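Local coordinates for probable acetyltransferase (Pseudomonas aeruginosa PAO1, PDB 2EUI), which probably transfers an acyl group, most likely acetyl from acetyl-coenzyme A, to an acceptor not yet identified, as a dimeric member of the GNAT family, at residues Asp12-Leu17 with Leu61-Leu66; Pro16-Tyr21 with Lys36-Arg41; Glu23-Leu28 with Val121-Ala126. One frame throughout, in Å; residues are numbered along the deposited sequence.

Contact 1: Asp12-Leu17 with Leu61-Leu66; sequences DLLAPL and LGFCQL
Phe63 carries its CG between the backbone N and the carbonyl carbon (chi1 75°), which stands the ring up from the strand toward the helix, where Leu14 and Leu17 meet it. With CG opposite the backbone N (chi1 172°), Leu14 carries its methyl end to the ring although its CB starts off to the side; Leu17, one turn on, has the same first torsion. Leu14 crosses the ring at about a right angle and lays one methyl over a face: its CD1 is 4.0 Å from the Phe63 ring centroid, 29° off the ring normal, a CH-pi contact displaced toward the base of the ring, where CD1 to Phe63 CG is 3.6 Å. Leu17 runs past the phenylalanine in the opposite sense and works at the ring edge, its CD2 lying in the ring plane 3.6 Å from Phe63 CD2. The same methyl of Leu17 reaches backbone as well, with CD2 3.9 Å from Gly62 CA. All four residues are buried, and the contact is wholly apolar. Helix 11-24 thereby lies across strand 60-71, the local axes perpendicular and 9.5 Å apart. On one flank of the strand, Leu14 also rests on Ile49 and Leu51 of strand 48-53; on the other, Leu17 touches Tyr85 of strand 76-86, so the helix spans three neighbouring strands of the mixed sheet.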
loop_
_atom_site.group_PDB
_atom_site.type_symbol
_atom_site.label_atom_id
_atom_site.label_comp_id
_atom_site.label_asym_id
_atom_site.label_seq_id
_atom_site.Cartn_x
_atom_site.Cartn_y
_atom_site.Cartn_z
ATOM N N ASP A 12 -4.130 -22.367 -9.583
ATOM C CA ASP A 12 -5.262 -23.261 -9.369
ATOM C C ASP A 12 -5.322 -23.837 -7.964
ATOM O O ASP A 12 -6.404 -24.147 -7.460
ATOM C CB ASP A 12 -5.255 -24.407 -10.384
ATOM C CG ASP A 12 -5.632 -23.951 -11.784
ATOM O OD1 ASP A 12 -6.602 -23.169 -11.925
ATOM O OD2 ASP A 12 -4.960 -24.382 -12.748
ATOM N N LEU A 13 -4.165 -23.980 -7.328
ATOM C CA LEU A 13 -4.124 -24.526 -5.980
ATOM C C LEU A 13 -4.554 -23.479 -4.955
ATOM O O LEU A 13 -5.212 -23.798 -3.963
ATOM C CB LEU A 13 -2.715 -25.027 -5.646
ATOM C CG LEU A 13 -2.601 -25.607 -4.233
ATOM C CD1 LEU A 13 -3.528 -26.805 -4.097
ATOM C CD2 LEU A 13 -1.179 -26.007 -3.939
ATOM N N LEU A 14 -4.196 -22.227 -5.229
ATOM C CA LEU A 14 -4.484 -21.106 -4.341
ATOM C C LEU A 14 -5.810 -20.391 -4.585
ATOM O O LEU A 14 -6.385 -19.814 -3.657
ATOM C CB LEU A 14 -3.330 -20.099 -4.424
ATOM C CG LEU A 14 -3.480 -18.751 -3.728
ATOM C CD1 LEU A 14 -3.534 -18.961 -2.221
ATOM C CD2 LEU A 14 -2.323 -17.846 -4.134
ATOM N N ALA A 15 -6.295 -20.423 -5.824
ATOM C CA ALA A 15 -7.555 -19.765 -6.165
ATOM C C ALA A 15 -8.707 -20.152 -5.230
ATOM O O ALA A 15 -9.353 -19.292 -4.633
ATOM C CB ALA A 15 -7.920 -20.076 -7.587
ATOM N N PRO A 16 -8.978 -21.454 -5.082
ATOM C CA PRO A 16 -10.074 -21.838 -4.192
ATOM C C PRO A 16 -9.891 -21.395 -2.740
ATOM O O PRO A 16 -10.861 -21.024 -2.064
ATOM C CB PRO A 16 -10.139 -23.357 -4.361
ATOM C CG PRO A 16 -8.734 -23.716 -4.713
ATOM C CD PRO A 16 -8.346 -22.640 -5.683
ATOM N N LEU A 17 -8.654 -21.423 -2.255
ATOM C CA LEU A 17 -8.405 -21.007 -0.878
ATOM C C LEU A 17 -8.512 -19.493 -0.728
ATOM O O LEU A 17 -8.816 -18.995 0.354
ATOM C CB LEU A 17 -7.026 -21.461 -0.402
ATOM C CG LEU A 17 -6.911 -21.291 1.115
ATOM C CD1 LEU A 17 -7.983 -22.150 1.789
ATOM C CD2 LEU A 17 -5.521 -21.686 1.590
ATOM N N LEU A 61 -2.345 -25.328 3.145
ATOM C CA LEU A 61 -2.846 -25.256 4.520
ATOM C C LEU A 61 -3.190 -23.825 4.860
ATOM O O LEU A 61 -4.013 -23.549 5.738
ATOM C CB LEU A 61 -1.785 -25.768 5.495
ATOM C CG LEU A 61 -1.174 -27.135 5.150
ATOM C CD1 LEU A 61 0.130 -27.291 5.883
ATOM C CD2 LEU A 61 -2.142 -28.260 5.495
ATOM N N GLY A 62 -2.543 -22.908 4.156
ATOM C CA GLY A 62 -2.792 -21.502 4.392
ATOM C C GLY A 62 -1.942 -20.659 3.462
ATOM O O GLY A 62 -1.087 -21.179 2.738
ATOM N N PHE A 63 -2.172 -19.356 3.463
ATOM C CA PHE A 63 -1.387 -18.512 2.601
ATOM C C PHE A 63 -1.285 -17.101 3.159
ATOM O O PHE A 63 -2.040 -16.702 4.042
ATOM C CB PHE A 63 -1.992 -18.496 1.197
ATOM C CG PHE A 63 -3.230 -17.677 1.095
ATOM C CD1 PHE A 63 -3.156 -16.311 0.860
ATOM C CD2 PHE A 63 -4.473 -18.251 1.306
ATOM C CE1 PHE A 63 -4.302 -15.532 0.843
ATOM C CE2 PHE A 63 -5.627 -17.472 1.290
ATOM C CZ PHE A 63 -5.542 -16.116 1.059
ATOM N N CYS A 64 -0.346 -16.348 2.612
ATOM C CA CYS A 64 -0.104 -14.986 3.049
ATOM C C CYS A 64 0.184 -14.077 1.841
ATOM O O CYS A 64 0.740 -14.524 0.840
ATOM C CB CYS A 64 1.081 -15.019 4.023
ATOM S SG CYS A 64 1.753 -13.442 4.453
ATOM N N GLN A 65 -0.224 -12.815 1.919
ATOM C CA GLN A 65 0.051 -11.888 0.823
ATOM C C GLN A 65 0.502 -10.514 1.306
ATOM O O GLN A 65 -0.084 -9.921 2.219
ATOM C CB GLN A 65 -1.155 -11.725 -0.118
ATOM C CG GLN A 65 -0.849 -10.889 -1.365
ATOM C CD GLN A 65 -1.971 -10.930 -2.405
ATOM O OE1 GLN A 65 -3.153 -10.727 -2.085
ATOM N NE2 GLN A 65 -1.602 -11.183 -3.657
ATOM N N LEU A 66 1.570 -10.028 0.692
ATOM C CA LEU A 66 2.105 -8.730 1.033
ATOM C C LEU A 66 2.230 -7.929 -0.243
ATOM O O LEU A 66 2.453 -8.492 -1.312
ATOM C CB LEU A 66 3.486 -8.872 1.686
ATOM C CG LEU A 66 3.623 -9.714 2.960
ATOM C CD1 LEU A 66 3.732 -11.188 2.618
ATOM C CD2 LEU A 66 4.856 -9.280 3.694
#

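Contact 2: Pro16-Tyr21 with Lys36-Arg41; sequences PLFVKY and KFLEKR
Phe18 packs against Leu38 and Phe37, neighbours on helix 31-44, where the first two helices of the GNAT fold, 11-24 and 31-44, meet above the sheet. These helices follow the first strand, 2-5, and in this family commonly border the side where the acceptor substrate binds. The CH-pi interaction carries most of the contact: Leu38 CD2 stands 3.5 Å from the centroid of the Phe18 ring, only 4° off its normal, so the methyl sits squarely over the middle of the face. Leu38 gets there with CG opposite its carbonyl carbon (chi1 -67°), its side chain running counter to that of Phe18. The other branch covers the root of the aromatic side chain, CD1 of Leu38 lying 3.5 Å from Phe18 CG, while Leu38 CG is over the ring's rim, 3.6 Å from Phe18 CD2. The aromatic pair is a lesser apolar touch, in which the side chains of Phe18 and Phe37 cross at about a right angle. Within helix 31-44, Lys36 and Glu39 form a salt bridge whose hydrogen bond is weak and long (Lys36 NZ to Glu39 OE1 3.4 Å); Glu39 also pairs with Arg43, and Arg41 with Glu46. Beyond the helices, Phe18 rests on Phe63 of strand 60-71. The second subunit also reaches the pair, with Ser72 of that subunit against Phe18, Leu75 of that subunit against Phe37, and Phe70 of that subunit in a cation-pi contact with Arg41, which makes this helix pair part of the dimer interface. At the far end of the Phe18 ring, CZ approaches Phe37 CD2 to 3.8 Å.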
loop_
_atom_site.group_PDB
_atom_site.type_symbol
_atom_site.label_atom_id
_atom_site.label_comp_id
_atom_site.label_asym_id
_atom_site.label_seq_id
_atom_site.Cartn_x
_atom_site.Cartn_y
_atom_site.Cartn_z
ATOM N N PRO A 16 -8.978 -21.454 -5.082
ATOM C CA PRO A 16 -10.074 -21.838 -4.192
ATOM C C PRO A 16 -9.891 -21.395 -2.740
ATOM O O PRO A 16 -10.861 -21.024 -2.064
ATOM C CB PRO A 16 -10.139 -23.357 -4.361
ATOM C CG PRO A 16 -8.734 -23.716 -4.713
ATOM C CD PRO A 16 -8.346 -22.640 -5.683
ATOM N N LEU A 17 -8.654 -21.423 -2.255
ATOM C CA LEU A 17 -8.405 -21.007 -0.878
ATOM C C LEU A 17 -8.512 -19.493 -0.728
ATOM O O LEU A 17 -8.816 -18.995 0.354
ATOM C CB LEU A 17 -7.026 -21.461 -0.402
ATOM C CG LEU A 17 -6.911 -21.291 1.115
ATOM C CD1 LEU A 17 -7.983 -22.150 1.789
ATOM C CD2 LEU A 17 -5.521 -21.686 1.590
ATOM N N PHE A 18 -8.255 -18.773 -1.816
ATOM C CA PHE A 18 -8.341 -17.317 -1.809
ATOM C C PHE A 18 -9.803 -16.895 -1.649
ATOM O O PHE A 18 -10.118 -15.866 -1.034
ATOM C CB PHE A 18 -7.787 -16.759 -3.115
ATOM C CG PHE A 18 -7.713 -15.264 -3.159
ATOM C CD1 PHE A 18 -6.920 -14.567 -2.259
ATOM C CD2 PHE A 18 -8.403 -14.552 -4.133
ATOM C CE1 PHE A 18 -6.812 -13.180 -2.333
ATOM C CE2 PHE A 18 -8.300 -13.157 -4.212
ATOM C CZ PHE A 18 -7.505 -12.471 -3.313
ATOM N N VAL A 19 -10.687 -17.703 -2.218
ATOM C CA VAL A 19 -12.114 -17.458 -2.153
ATOM C C VAL A 19 -12.602 -17.628 -0.715
ATOM O O VAL A 19 -13.272 -16.754 -0.169
ATOM C CB VAL A 19 -12.855 -18.437 -3.092
ATOM C CG1 VAL A 19 -14.368 -18.356 -2.860
ATOM C CG2 VAL A 19 -12.498 -18.115 -4.549
ATOM N N LYS A 20 -12.245 -18.761 -0.111
ATOM C CA LYS A 20 -12.616 -19.082 1.266
ATOM C C LYS A 20 -12.327 -17.892 2.164
ATOM O O LYS A 20 -13.150 -17.502 3.000
ATOM C CB LYS A 20 -11.799 -20.275 1.764
ATOM C CG LYS A 20 -11.957 -21.547 0.963
ATOM C CD LYS A 20 -13.077 -22.392 1.505
ATOM C CE LYS A 20 -13.180 -23.671 0.721
ATOM N NZ LYS A 20 -11.816 -24.191 0.444
ATOM N N TYR A 21 -11.130 -17.341 1.985
ATOM C CA TYR A 21 -10.650 -16.176 2.733
ATOM C C TYR A 21 -11.582 -14.965 2.595
ATOM O O TYR A 21 -12.003 -14.374 3.590
ATOM C CB TYR A 21 -9.252 -15.808 2.232
ATOM C CG TYR A 21 -8.797 -14.418 2.605
ATOM C CD1 TYR A 21 -8.501 -14.091 3.924
ATOM C CD2 TYR A 21 -8.665 -13.428 1.637
ATOM C CE1 TYR A 21 -8.085 -12.817 4.271
ATOM C CE2 TYR A 21 -8.253 -12.155 1.973
ATOM C CZ TYR A 21 -7.962 -11.851 3.292
ATOM O OH TYR A 21 -7.537 -10.586 3.638
ATOM N N LYS A 36 -9.040 -14.262 -11.349
ATOM C CA LYS A 36 -8.499 -13.284 -12.292
ATOM C C LYS A 36 -7.621 -12.263 -11.569
ATOM O O LYS A 36 -6.573 -11.872 -12.081
ATOM C CB LYS A 36 -9.629 -12.572 -13.047
ATOM C CG LYS A 36 -9.122 -11.647 -14.141
ATOM C CD LYS A 36 -7.979 -12.320 -14.917
ATOM C CE LYS A 36 -7.333 -11.409 -15.959
ATOM N NZ LYS A 36 -6.209 -12.092 -16.686
ATOM N N PHE A 37 -8.056 -11.847 -10.379
ATOM C CA PHE A 37 -7.319 -10.892 -9.548
ATOM C C PHE A 37 -5.924 -11.429 -9.207
ATOM O O PHE A 37 -4.917 -10.731 -9.379
ATOM C CB PHE A 37 -8.091 -10.614 -8.247
ATOM C CG PHE A 37 -7.389 -9.668 -7.316
ATOM C CD1 PHE A 37 -7.360 -8.307 -7.575
ATOM C CD2 PHE A 37 -6.718 -10.148 -6.194
ATOM C CE1 PHE A 37 -6.669 -7.427 -6.733
ATOM C CE2 PHE A 37 -6.028 -9.285 -5.349
ATOM C CZ PHE A 37 -6.002 -7.919 -5.619
ATOM N N LEU A 38 -5.881 -12.669 -8.723
ATOM C CA LEU A 38 -4.638 -13.334 -8.356
ATOM C C LEU A 38 -3.708 -13.541 -9.543
ATOM O O LEU A 38 -2.490 -13.581 -9.392
ATOM C CB LEU A 38 -4.928 -14.693 -7.732
ATOM C CG LEU A 38 -5.633 -14.728 -6.381
ATOM C CD1 LEU A 38 -5.834 -16.183 -5.976
ATOM C CD2 LEU A 38 -4.812 -13.971 -5.358
ATOM N N GLU A 39 -4.281 -13.683 -10.727
ATOM C CA GLU A 39 -3.464 -13.886 -11.901
ATOM C C GLU A 39 -2.666 -12.612 -12.150
ATOM O O GLU A 39 -1.445 -12.651 -12.251
ATOM C CB GLU A 39 -4.341 -14.209 -13.107
ATOM C CG GLU A 39 -3.754 -15.261 -14.025
ATOM C CD GLU A 39 -4.409 -15.253 -15.393
ATOM O OE1 GLU A 39 -5.660 -15.217 -15.444
ATOM O OE2 GLU A 39 -3.672 -15.282 -16.412
ATOM N N LYS A 40 -3.355 -11.480 -12.231
ATOM C CA LYS A 40 -2.687 -10.210 -12.465
ATOM C C LYS A 40 -1.557 -9.997 -11.482
ATOM O O LYS A 40 -0.484 -9.537 -11.862
ATOM C CB LYS A 40 -3.670 -9.056 -12.349
ATOM C CG LYS A 40 -4.689 -9.023 -13.444
ATOM C CD LYS A 40 -5.460 -7.736 -13.379
ATOM C CE LYS A 40 -6.508 -7.680 -14.470
ATOM N NZ LYS A 40 -7.227 -6.384 -14.439
ATOM N N ARG A 41 -1.798 -10.339 -10.222
ATOM C CA ARG A 41 -0.792 -10.174 -9.177
ATOM C C ARG A 41 0.370 -11.135 -9.348
ATOM O O ARG A 41 1.529 -10.720 -9.297
ATOM C CB ARG A 41 -1.434 -10.342 -7.793
ATOM C CG ARG A 41 -1.351 -9.077 -6.944
ATOM C CD ARG A 41 -1.701 -7.837 -7.758
ATOM N NE ARG A 41 -3.134 -7.756 -7.986
ATOM C CZ ARG A 41 -3.707 -7.091 -8.984
ATOM N NH1 ARG A 41 -2.976 -6.438 -9.881
ATOM N NH2 ARG A 41 -5.025 -7.069 -9.079
#

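Contact 3: Glu23-Leu28 with Val121-Ala126; sequences EFYGML and VDNEVA
Tyr25 meets Asn123 across the contact: the end of the asparagine side chain comes to the CD1-CE1 side of the phenol ring, with Asn123 CG 4.1 Å from Tyr25 CE1. The amide and ring planes are turned 55° apart, so the groups meet at a slant rather than stack. Further along the ring, Tyr25 OH ends 4.2 Å from Ala126 CB, a loose van der Waals touch on the first turn of helix 124-131. Tyr25 swings its ring out by setting CG opposite the carbonyl carbon (chi1 -75°). One face of that ring is covered by its neighbour Phe24, whose CD2 lies 3.6 Å above the plane near the centre, and Tyr21 meets the same phenol with the ring planes at about 70°. The backbone beneath is a Schellman motif that ends helix 11-24: Gly26, at positive phi, is its C-prime residue, Gly26 N bonds to Glu23 O at 3.1 Å, and Met27 N pairs with Arg22 O. On the partner side, Asn123 occupies the N-cap position of helix 124-131 without making a side-chain capping bond, just after strand 112-120; Asp122 N is held by Ser120 OG in this turn. In the GNAT fold this is the connection from the fifth strand to the fourth helix. Leu73 of the second subunit packs on Tyr25 and on the selenomethionine Met27, while Phe141 of that subunit reaches Val121.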
loop_
_atom_site.group_PDB
_atom_site.type_symbol
_atom_site.label_atom_id
_atom_site.label_comp_id
_atom_site.label_asym_id
_atom_site.label_seq_id
_atom_site.Cartn_x
_atom_site.Cartn_y
_atom_site.Cartn_z
ATOM N N GLU A 23 -14.603 -14.993 1.461
ATOM C CA GLU A 23 -15.933 -15.349 1.931
ATOM C C GLU A 23 -15.976 -15.285 3.446
ATOM O O GLU A 23 -16.934 -14.773 4.030
ATOM C CB GLU A 23 -16.308 -16.753 1.466
ATOM C CG GLU A 23 -16.372 -16.907 -0.024
ATOM C CD GLU A 23 -16.769 -18.304 -0.439
ATOM O OE1 GLU A 23 -16.074 -19.271 -0.039
ATOM O OE2 GLU A 23 -17.777 -18.438 -1.172
ATOM N N PHE A 24 -14.921 -15.798 4.072
ATOM C CA PHE A 24 -14.832 -15.832 5.521
ATOM C C PHE A 24 -14.905 -14.448 6.143
ATOM O O PHE A 24 -15.271 -14.304 7.306
ATOM C CB PHE A 24 -13.534 -16.512 5.949
ATOM C CG PHE A 24 -13.372 -16.622 7.434
ATOM C CD1 PHE A 24 -13.955 -17.670 8.135
ATOM C CD2 PHE A 24 -12.658 -15.655 8.140
ATOM C CE1 PHE A 24 -13.828 -17.756 9.525
ATOM C CE2 PHE A 24 -12.528 -15.730 9.525
ATOM C CZ PHE A 24 -13.114 -16.784 10.221
ATOM N N TYR A 25 -14.555 -13.429 5.368
ATOM C CA TYR A 25 -14.572 -12.064 5.875
ATOM C C TYR A 25 -15.725 -11.194 5.372
ATOM O O TYR A 25 -15.675 -9.967 5.470
ATOM C CB TYR A 25 -13.225 -11.389 5.590
ATOM C CG TYR A 25 -12.132 -11.884 6.506
ATOM C CD1 TYR A 25 -12.152 -11.587 7.865
ATOM C CD2 TYR A 25 -11.101 -12.686 6.023
ATOM C CE1 TYR A 25 -11.170 -12.081 8.725
ATOM C CE2 TYR A 25 -10.112 -13.186 6.873
ATOM C CZ TYR A 25 -10.151 -12.879 8.221
ATOM O OH TYR A 25 -9.163 -13.348 9.060
ATOM N N GLY A 26 -16.756 -11.830 4.827
ATOM C CA GLY A 26 -17.924 -11.086 4.394
ATOM C C GLY A 26 -18.076 -10.664 2.953
ATOM O O GLY A 26 -18.905 -9.803 2.646
HETATM N N MSE A 27 -17.315 -11.254 2.050
HETATM C CA MSE A 27 -17.461 -10.855 0.668
HETATM C C MSE A 27 -18.214 -11.905 -0.155
HETATM O O MSE A 27 -18.403 -13.060 0.279
HETATM C CB MSE A 27 -16.081 -10.587 0.070
HETATM C CG MSE A 27 -15.156 -9.742 0.937
HETATM SE SE MSE A 27 -15.860 -8.036 1.510
HETATM C CE MSE A 27 -15.266 -8.176 3.308
ATOM N N LEU A 28 -18.690 -11.481 -1.325
ATOM C CA LEU A 28 -19.372 -12.393 -2.237
ATOM C C LEU A 28 -18.197 -13.173 -2.837
ATOM O O LEU A 28 -17.136 -12.607 -3.081
ATOM C CB LEU A 28 -20.123 -11.620 -3.316
ATOM C CG LEU A 28 -21.637 -11.484 -3.125
ATOM C CD1 LEU A 28 -21.960 -10.537 -1.998
ATOM C CD2 LEU A 28 -22.228 -10.974 -4.414
ATOM N N VAL A 121 -12.352 -2.968 11.535
ATOM C CA VAL A 121 -12.497 -2.706 12.962
ATOM C C VAL A 121 -13.260 -3.863 13.600
ATOM O O VAL A 121 -13.161 -4.093 14.805
ATOM C CB VAL A 121 -13.275 -1.386 13.230
ATOM C CG1 VAL A 121 -12.550 -0.210 12.595
ATOM C CG2 VAL A 121 -14.676 -1.488 12.680
ATOM N N ASP A 122 -14.008 -4.595 12.777
ATOM C CA ASP A 122 -14.801 -5.731 13.237
ATOM C C ASP A 122 -14.079 -7.087 13.201
ATOM O O ASP A 122 -14.737 -8.129 13.173
ATOM C CB ASP A 122 -16.078 -5.835 12.399
ATOM C CG ASP A 122 -17.118 -4.797 12.781
ATOM O OD1 ASP A 122 -16.735 -3.645 13.090
ATOM O OD2 ASP A 122 -18.323 -5.138 12.758
ATOM N N ASN A 123 -12.746 -7.088 13.200
ATOM C CA ASN A 123 -11.995 -8.347 13.171
ATOM C C ASN A 123 -11.142 -8.575 14.408
ATOM O O ASN A 123 -9.924 -8.733 14.294
ATOM C CB ASN A 123 -11.075 -8.417 11.952
ATOM C CG ASN A 123 -11.832 -8.471 10.648
ATOM O OD1 ASN A 123 -13.001 -8.860 10.608
ATOM N ND2 ASN A 123 -11.162 -8.095 9.560
ATOM N N GLU A 124 -11.775 -8.601 15.581
ATOM C CA GLU A 124 -11.065 -8.812 16.842
ATOM C C GLU A 124 -9.983 -9.884 16.728
ATOM O O GLU A 124 -8.824 -9.648 17.057
ATOM C CB GLU A 124 -12.033 -9.239 17.945
ATOM C CG GLU A 124 -13.284 -8.390 18.102
ATOM C CD GLU A 124 -12.991 -6.911 18.220
ATOM O OE1 GLU A 124 -11.867 -6.548 18.634
ATOM O OE2 GLU A 124 -13.900 -6.114 17.910
ATOM N N VAL A 125 -10.371 -11.069 16.272
ATOM C CA VAL A 125 -9.424 -12.163 16.143
ATOM C C VAL A 125 -8.262 -11.738 15.261
ATOM O O VAL A 125 -7.115 -11.724 15.704
ATOM C CB VAL A 125 -10.099 -13.437 15.560
ATOM C CG1 VAL A 125 -9.123 -14.598 15.563
ATOM C CG2 VAL A 125 -11.321 -13.798 16.380
ATOM N N ALA A 126 -8.563 -11.379 14.020
ATOM C CA ALA A 126 -7.542 -10.941 13.071
ATOM C C ALA A 126 -6.560 -9.946 13.698
ATOM O O ALA A 126 -5.336 -10.098 13.587
ATOM C CB ALA A 126 -8.210 -10.315 11.850
#

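Overall arrangement
Helix 11-24 and the turn that ends it supply the first segment of all three contacts, meeting strand 60-71 in contact 1, helix 31-44 in contact 2, and helix 124-131 in contact 3. Contacts 1 and 2 have centres about 7 Å apart, share Pro16 and Leu17, and merge into one buried layer, Phe63 CZ lying 3.9 Å from Tyr21 CB. Contact 3, at the surface, is centred about 17 Å from contact 1 and 16 Å from contact 2. Along the chain the partners come as 36-41, 61-66, 121-126, so contact 3 crosses the other two and ties the end of helix 11-24 to the turn after strand 112-120. Contacts 2 and 3 both border the second subunit.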